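Natterin-like protein (Lethenteron camtschaticum, PDB 6IUL) probably forms pores in target-cell membranes as a cytotoxic immune protein, joining a jacalin-like lectin domain to an aerolysin-type pore-forming module. Local coordinates at residues I146-P157 against L275-V286. Sequence-based numbering, arbitrary orientation.
Unlike the reference sequence in segment 275-286: Val-286 (reference Met).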
ATOM      1  N   ILE A 146     -22.257   3.884  -9.807  1.00 22.75           N
ATOM      2  CA  ILE A 146     -21.634   2.650  -9.414  1.00 23.99           C
ATOM      3  C   ILE A 146     -21.603   2.492  -7.897  1.00 26.80           C
ATOM      4  O   ILE A 146     -21.257   3.435  -7.169  1.00 26.71           O
ATOM      5  CB  ILE A 146     -20.206   2.569  -9.947  1.00 23.07           C
ATOM      6  CG1 ILE A 146     -20.265   2.444 -11.473  1.00 25.58           C
ATOM      7  CG2 ILE A 146     -19.439   1.397  -9.346  1.00 23.25           C
ATOM      8  CD1 ILE A 146     -18.903   2.614 -12.165  1.00 26.98           C
ATOM      9  N   LYS A 147     -21.969   1.287  -7.441  1.00 27.86           N
ATOM     10  CA  LYS A 147     -21.882   0.910  -6.038  1.00 28.34           C
ATOM     11  C   LYS A 147     -20.565   0.193  -5.775  1.00 27.54           C
ATOM     12  O   LYS A 147     -19.903   0.482  -4.795  1.00 24.53           O
ATOM     13  CB  LYS A 147     -23.019  -0.010  -5.649  1.00 32.77           C
ATOM     14  CG  LYS A 147     -22.915  -0.500  -4.206  1.00 42.70           C
ATOM     15  CD  LYS A 147     -24.122  -1.281  -3.713  1.00 49.18           C
ATOM     16  CE  LYS A 147     -23.822  -1.770  -2.294  1.00 59.93           C
ATOM     17  NZ  LYS A 147     -24.933  -2.559  -1.672  1.00 64.77           N
ATOM     18  N   SER A 148     -20.208  -0.772  -6.616  1.00 29.65           N
ATOM     19  CA  SER A 148     -18.938  -1.516  -6.421  1.00 29.93           C
ATOM     20  C   SER A 148     -18.369  -2.098  -7.700  1.00 27.75           C
ATOM     21  O   SER A 148     -19.076  -2.319  -8.667  1.00 29.17           O
ATOM     22  CB  SER A 148     -19.133  -2.661  -5.416  1.00 30.07           C
ATOM     23  OG  SER A 148     -20.070  -3.658  -5.910  1.00 30.06           O
ATOM     24  N   SER A 149     -17.084  -2.383  -7.656  1.00 30.16           N
ATOM     25  CA  SER A 149     -16.348  -2.966  -8.776  1.00 31.65           C
ATOM     26  C   SER A 149     -15.425  -4.006  -8.210  1.00 30.46           C
ATOM     27  O   SER A 149     -14.440  -3.679  -7.539  1.00 25.76           O
ATOM     28  CB  SER A 149     -15.517  -1.901  -9.481  1.00 32.68           C
ATOM     29  OG  SER A 149     -16.367  -0.964 -10.086  1.00 44.56           O
ATOM     30  N   VAL A 150     -15.747  -5.262  -8.466  1.00 33.13           N
ATOM     31  CA  VAL A 150     -15.135  -6.360  -7.724  1.00 33.44           C
ATOM     32  C   VAL A 150     -14.701  -7.453  -8.669  1.00 36.12           C
ATOM     33  O   VAL A 150     -15.480  -7.951  -9.485  1.00 35.52           O
ATOM     34  CB  VAL A 150     -16.087  -6.974  -6.685  1.00 34.65           C
ATOM     35  CG1 VAL A 150     -15.324  -7.989  -5.850  1.00 39.55           C
ATOM     36  CG2 VAL A 150     -16.632  -5.933  -5.727  1.00 36.32           C
ATOM     37  N   ILE A 151     -13.441  -7.824  -8.551  1.00 32.65           N
ATOM     38  CA  ILE A 151     -12.885  -8.909  -9.325  1.00 31.40           C
ATOM     39  C   ILE A 151     -13.082 -10.185  -8.488  1.00 33.25           C
ATOM     40  O   ILE A 151     -12.729 -10.232  -7.321  1.00 33.52           O
ATOM     41  CB  ILE A 151     -11.413  -8.683  -9.593  1.00 31.52           C
ATOM     42  CG1 ILE A 151     -11.238  -7.496 -10.531  1.00 30.92           C
ATOM     43  CG2 ILE A 151     -10.798  -9.939 -10.194  1.00 32.48           C
ATOM     44  CD1 ILE A 151      -9.810  -7.047 -10.703  1.00 31.67           C
ATOM     45  N   GLN A 152     -13.663 -11.199  -9.097  1.00 32.72           N
ATOM     46  CA  GLN A 152     -14.050 -12.414  -8.396  1.00 35.99           C
ATOM     47  C   GLN A 152     -13.884 -13.625  -9.306  1.00 36.77           C
ATOM     48  O   GLN A 152     -13.354 -13.500 -10.408  1.00 32.60           O
ATOM     49  CB  GLN A 152     -15.481 -12.292  -7.868  1.00 38.41           C
ATOM     50  CG  GLN A 152     -16.574 -12.214  -8.898  1.00 41.13           C
ATOM     51  CD  GLN A 152     -17.815 -11.487  -8.337  1.00 45.67           C
ATOM     52  OE1 GLN A 152     -17.773 -10.292  -7.965  1.00 46.02           O
ATOM     53  NE2 GLN A 152     -18.922 -12.198  -8.289  1.00 42.35           N
ATOM     54  N   ASP A 153     -14.330 -14.792  -8.829  1.00 42.17           N
ATOM     55  CA  ASP A 153     -14.108 -16.087  -9.510  1.00 43.41           C
ATOM     56  C   ASP A 153     -12.664 -16.226 -10.005  1.00 41.63           C
ATOM     57  O   ASP A 153     -12.421 -16.518 -11.179  1.00 38.81           O
ATOM     58  CB  ASP A 153     -15.075 -16.279 -10.698  1.00 48.98           C
ATOM     59  CG  ASP A 153     -16.546 -16.173 -10.291  1.00 56.37           C
ATOM     60  OD1 ASP A 153     -16.920 -16.506  -9.137  1.00 63.88           O
ATOM     61  OD2 ASP A 153     -17.342 -15.770 -11.147  1.00 59.43           O
ATOM     62  N   MET A 154     -11.720 -15.985  -9.100  1.00 39.33           N
ATOM     63  CA  MET A 154     -10.293 -16.002  -9.418  1.00 43.58           C
ATOM     64  C   MET A 154      -9.812 -17.442  -9.637  1.00 40.27           C
ATOM     65  O   MET A 154     -10.076 -18.302  -8.834  1.00 38.53           O
ATOM     66  CB  MET A 154      -9.472 -15.344  -8.298  1.00 41.77           C
ATOM     67  CG  MET A 154      -7.973 -15.277  -8.577  1.00 40.55           C
ATOM     68  SD  MET A 154      -7.564 -14.247  -9.994  1.00 35.92           S
ATOM     69  CE  MET A 154      -8.137 -12.626  -9.458  1.00 39.07           C
ATOM     70  N   LYS A 155      -9.100 -17.669 -10.736  1.00 42.33           N
ATOM     71  CA  LYS A 155      -8.581 -18.995 -11.075  1.00 40.13           C
ATOM     72  C   LYS A 155      -7.170 -18.871 -11.593  1.00 36.12           C
ATOM     73  O   LYS A 155      -6.850 -17.933 -12.295  1.00 38.50           O
ATOM     74  CB  LYS A 155      -9.445 -19.690 -12.142  1.00 41.24           C
ATOM     75  CG  LYS A 155     -10.775 -20.145 -11.616  1.00 47.77           C
ATOM     76  CD  LYS A 155     -11.737 -20.492 -12.747  1.00 51.53           C
ATOM     77  CE  LYS A 155     -13.009 -21.164 -12.267  1.00 58.23           C
ATOM     78  NZ  LYS A 155     -14.038 -20.199 -11.797  1.00 63.69           N
ATOM     79  N   TYR A 156      -6.333 -19.843 -11.229  1.00 36.14           N
ATOM     80  CA  TYR A 156      -4.962 -19.945 -11.676  1.00 41.00           C
ATOM     81  C   TYR A 156      -4.862 -21.274 -12.444  1.00 45.70           C
ATOM     82  O   TYR A 156      -4.534 -22.321 -11.868  1.00 46.46           O
ATOM     83  CB  TYR A 156      -4.002 -19.912 -10.478  1.00 39.90           C
ATOM     84  CG  TYR A 156      -4.246 -18.741  -9.590  1.00 35.31           C
ATOM     85  CD1 TYR A 156      -3.611 -17.534  -9.822  1.00 33.74           C
ATOM     86  CD2 TYR A 156      -5.122 -18.852  -8.507  1.00 34.83           C
ATOM     87  CE1 TYR A 156      -3.831 -16.443  -8.980  1.00 35.27           C
ATOM     88  CE2 TYR A 156      -5.368 -17.776  -7.684  1.00 36.43           C
ATOM     89  CZ  TYR A 156      -4.730 -16.564  -7.935  1.00 36.65           C
ATOM     90  OH  TYR A 156      -4.988 -15.492  -7.111  1.00 35.65           O
ATOM     91  N   PRO A 157      -5.184 -21.236 -13.743  1.00 47.25           N
ATOM     92  CA  PRO A 157      -5.407 -22.491 -14.491  1.00 49.36           C
ATOM     93  C   PRO A 157      -4.135 -23.352 -14.733  1.00 43.50           C
ATOM     94  O   PRO A 157      -4.250 -24.511 -15.045  1.00 42.37           O
ATOM     95  CB  PRO A 157      -6.024 -22.008 -15.820  1.00 49.45           C
ATOM     96  CG  PRO A 157      -5.636 -20.577 -15.929  1.00 51.42           C
ATOM     97  CD  PRO A 157      -5.473 -20.033 -14.540  1.00 46.02           C
ATOM     98  N   LEU A 275       2.258 -16.469 -12.244  1.00 40.35           N
ATOM     99  CA  LEU A 275       1.215 -17.390 -12.702  1.00 40.24           C
ATOM    100  C   LEU A 275       0.119 -16.667 -13.496  1.00 40.94           C
ATOM    101  O   LEU A 275      -0.292 -15.615 -13.105  1.00 39.45           O
ATOM    102  CB  LEU A 275       0.538 -18.046 -11.508  1.00 37.95           C
ATOM    103  CG  LEU A 275       1.282 -19.087 -10.648  1.00 41.52           C
ATOM    104  CD1 LEU A 275       0.376 -19.521  -9.522  1.00 38.83           C
ATOM    105  CD2 LEU A 275       1.698 -20.321 -11.482  1.00 41.36           C
ATOM    106  N   PRO A 276      -0.353 -17.235 -14.613  1.00 41.30           N
ATOM    107  CA  PRO A 276      -1.518 -16.642 -15.281  1.00 40.54           C
ATOM    108  C   PRO A 276      -2.796 -16.798 -14.461  1.00 37.35           C
ATOM    109  O   PRO A 276      -2.926 -17.769 -13.696  1.00 35.41           O
ATOM    110  CB  PRO A 276      -1.622 -17.436 -16.615  1.00 42.22           C
ATOM    111  CG  PRO A 276      -0.896 -18.731 -16.332  1.00 43.82           C
ATOM    112  CD  PRO A 276       0.214 -18.365 -15.375  1.00 42.57           C
ATOM    113  N   TYR A 277      -3.721 -15.840 -14.601  1.00 29.96           N
ATOM    114  CA  TYR A 277      -5.028 -15.944 -13.917  1.00 31.80           C
ATOM    115  C   TYR A 277      -6.162 -15.586 -14.850  1.00 31.30           C
ATOM    116  O   TYR A 277      -5.986 -14.845 -15.799  1.00 35.54           O
ATOM    117  CB  TYR A 277      -5.095 -15.032 -12.653  1.00 32.17           C
ATOM    118  CG  TYR A 277      -5.364 -13.577 -12.938  1.00 29.21           C
ATOM    119  CD1 TYR A 277      -6.661 -13.108 -13.157  1.00 30.16           C
ATOM    120  CD2 TYR A 277      -4.327 -12.676 -13.043  1.00 31.97           C
ATOM    121  CE1 TYR A 277      -6.915 -11.772 -13.433  1.00 30.35           C
ATOM    122  CE2 TYR A 277      -4.564 -11.333 -13.301  1.00 31.83           C
ATOM    123  CZ  TYR A 277      -5.864 -10.890 -13.503  1.00 32.03           C
ATOM    124  OH  TYR A 277      -6.065  -9.562 -13.788  1.00 28.04           O
ATOM    125  N   THR A 278      -7.338 -16.104 -14.547  1.00 31.13           N
ATOM    126  CA  THR A 278      -8.573 -15.676 -15.185  1.00 32.86           C
ATOM    127  C   THR A 278      -9.501 -15.245 -14.054  1.00 34.34           C
ATOM    128  O   THR A 278      -9.347 -15.715 -12.910  1.00 34.66           O
ATOM    129  CB  THR A 278      -9.264 -16.785 -16.009  1.00 33.51           C
ATOM    130  OG1 THR A 278      -9.632 -17.844 -15.140  1.00 35.82           O
ATOM    131  CG2 THR A 278      -8.344 -17.340 -17.112  1.00 34.56           C
ATOM    132  N   ALA A 279     -10.431 -14.340 -14.360  1.00 33.06           N
ATOM    133  CA  ALA A 279     -11.338 -13.832 -13.353  1.00 34.08           C
ATOM    134  C   ALA A 279     -12.504 -13.104 -14.003  1.00 34.55           C
ATOM    135  O   ALA A 279     -12.572 -12.968 -15.209  1.00 32.66           O
ATOM    136  CB  ALA A 279     -10.595 -12.869 -12.397  1.00 37.21           C
ATOM    137  N   LEU A 280     -13.424 -12.623 -13.181  1.00 35.16           N
ATOM    138  CA  LEU A 280     -14.564 -11.866 -13.656  1.00 33.85           C
ATOM    139  C   LEU A 280     -14.607 -10.512 -12.930  1.00 33.69           C
ATOM    140  O   LEU A 280     -14.588 -10.438 -11.692  1.00 32.38           O
ATOM    141  CB  LEU A 280     -15.818 -12.688 -13.391  1.00 37.27           C
ATOM    142  CG  LEU A 280     -17.138 -12.040 -13.829  1.00 45.15           C
ATOM    143  CD1 LEU A 280     -17.166 -11.894 -15.354  1.00 49.15           C
ATOM    144  CD2 LEU A 280     -18.372 -12.774 -13.340  1.00 47.53           C
ATOM    145  N   LEU A 281     -14.687  -9.448 -13.700  1.00 32.61           N
ATOM    146  CA  LEU A 281     -14.947  -8.133 -13.127  1.00 33.37           C
ATOM    147  C   LEU A 281     -16.447  -7.907 -13.099  1.00 34.60           C
ATOM    148  O   LEU A 281     -17.109  -7.934 -14.139  1.00 39.64           O
ATOM    149  CB  LEU A 281     -14.260  -7.044 -13.942  1.00 34.89           C
ATOM    150  CG  LEU A 281     -14.658  -5.606 -13.555  1.00 34.60           C
ATOM    151  CD1 LEU A 281     -14.203  -5.311 -12.159  1.00 33.52           C
ATOM    152  CD2 LEU A 281     -14.029  -4.618 -14.502  1.00 36.03           C
ATOM    153  N   ARG A 282     -17.007  -7.731 -11.919  1.00 33.00           N
ATOM    154  CA  ARG A 282     -18.409  -7.389 -11.810  1.00 31.61           C
ATOM    155  C   ARG A 282     -18.567  -5.978 -11.255  1.00 30.86           C
ATOM    156  O   ARG A 282     -18.167  -5.690 -10.123  1.00 32.13           O
ATOM    157  CB  ARG A 282     -19.148  -8.359 -10.908  1.00 31.65           C
ATOM    158  CG  ARG A 282     -20.595  -7.963 -10.666  1.00 35.31           C
ATOM    159  CD  ARG A 282     -21.432  -9.114 -10.152  1.00 38.04           C
ATOM    160  NE  ARG A 282     -21.602 -10.115 -11.203  1.00 42.98           N
ATOM    161  CZ  ARG A 282     -21.844 -11.404 -10.983  1.00 46.51           C
ATOM    162  NH1 ARG A 282     -21.933 -11.897  -9.754  1.00 53.31           N
ATOM    163  NH2 ARG A 282     -22.010 -12.214 -12.008  1.00 50.74           N
ATOM    164  N   ILE A 283     -19.211  -5.134 -12.041  1.00 29.13           N
ATOM    165  CA  ILE A 283     -19.537  -3.790 -11.635  1.00 27.75           C
ATOM    166  C   ILE A 283     -21.008  -3.762 -11.284  1.00 27.23           C
ATOM    167  O   ILE A 283     -21.846  -4.013 -12.122  1.00 27.06           O
ATOM    168  CB  ILE A 283     -19.260  -2.792 -12.763  1.00 28.40           C
ATOM    169  CG1 ILE A 283     -17.759  -2.810 -13.075  1.00 28.40           C
ATOM    170  CG2 ILE A 283     -19.742  -1.385 -12.382  1.00 32.18           C
ATOM    171  CD1 ILE A 283     -17.370  -2.049 -14.322  1.00 29.53           C
ATOM    172  N   THR A 284     -21.305  -3.414 -10.044  1.00 26.70           N
ATOM    173  CA  THR A 284     -22.659  -3.332  -9.583  1.00 27.31           C
ATOM    174  C   THR A 284     -23.043  -1.885  -9.416  1.00 28.01           C
ATOM    175  O   THR A 284     -22.357  -1.112  -8.726  1.00 28.73           O
ATOM    176  CB  THR A 284     -22.814  -4.096  -8.252  1.00 28.94           C
ATOM    177  OG1 THR A 284     -22.362  -5.455  -8.453  1.00 30.72           O
ATOM    178  CG2 THR A 284     -24.257  -4.082  -7.745  1.00 28.94           C
ATOM    179  N   CYS A 285     -24.165  -1.527 -10.044  1.00 27.83           N
ATOM    180  CA  CYS A 285     -24.672  -0.168  -9.984  1.00 27.56           C
ATOM    181  C   CYS A 285     -25.544   0.069  -8.756  1.00 29.06           C
ATOM    182  O   CYS A 285     -26.125  -0.867  -8.207  1.00 29.56           O
ATOM    183  CB  CYS A 285     -25.501   0.127 -11.240  1.00 25.16           C
ATOM    184  SG  CYS A 285     -24.562   0.069 -12.751  1.00 28.53           S
ATOM    185  N   VAL A 286     -25.634   1.331  -8.350  1.00 27.08           N
ATOM    186  CA  VAL A 286     -26.566   1.766  -7.328  1.00 29.94           C
ATOM    187  C   VAL A 286     -28.002   1.334  -7.615  1.00 29.38           C
ATOM    188  O   VAL A 286     -28.709   0.976  -6.684  1.00 30.83           O
ATOM    189  CB  VAL A 286     -26.528   3.314  -7.199  1.00 33.76           C
ATOM    190  CG1 VAL A 286     -27.579   3.844  -6.252  1.00 31.45           C
ATOM    191  CG2 VAL A 286     -25.177   3.744  -6.702  1.00 35.50           C
TER
HETATM  192  O   HOH W   1     -19.847  -5.640  -7.803  1.00 30.95           O
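Met-154 lies against Tyr-277 where segments 146-157 and 275-286 pair antiparallel, on strands 135-155 and 260-285 of the long twisted sheet of the aerolysin-like module. The Met-154 side chain starts with CB pointing away from the partner strand, and CG continues anti to the backbone N (chi1 -178°). Bends at the next two torsions then fold the tip back. SD arrives 3.5 Å from Tyr-277 CD1, an oblique Met-aromatic contact, and CE goes on to Ala-279 CB at 3.8 Å. Ile-151 CG2 also packs on Ala-279 CB, which lies 3.5 Å from Gln-152 O, where the register shifts by one between Gln-152 and Lys-155, a beta bulge. Val-214 and Ala-216 of the neighbouring strand 212-223 touch Met-154 as well, while the Tyr-277 hydroxyl is held by Ser-201 O.

A classic beta bulge sits toward the other end: Thr-284 O accepts from both Lys-147 N (2.7 Å) and Ser-148 N (3.0 Å). Between the bulges, Ile-151 CG1 meets Leu-281 CD1 on the buried face. On the other face, the Gln-152 amide and Arg-282 guanidinium planes stand 74° apart; NE2 and NH1, both donors, make no hydrogen bond, and Arg-282 NE forms a salt bridge with Asp-292 OD1. Further along that face, one water joins Ser-148 OG, Thr-284 OG1 and a backbone carbonyl, donating to Arg-282 O at 2.9 Å.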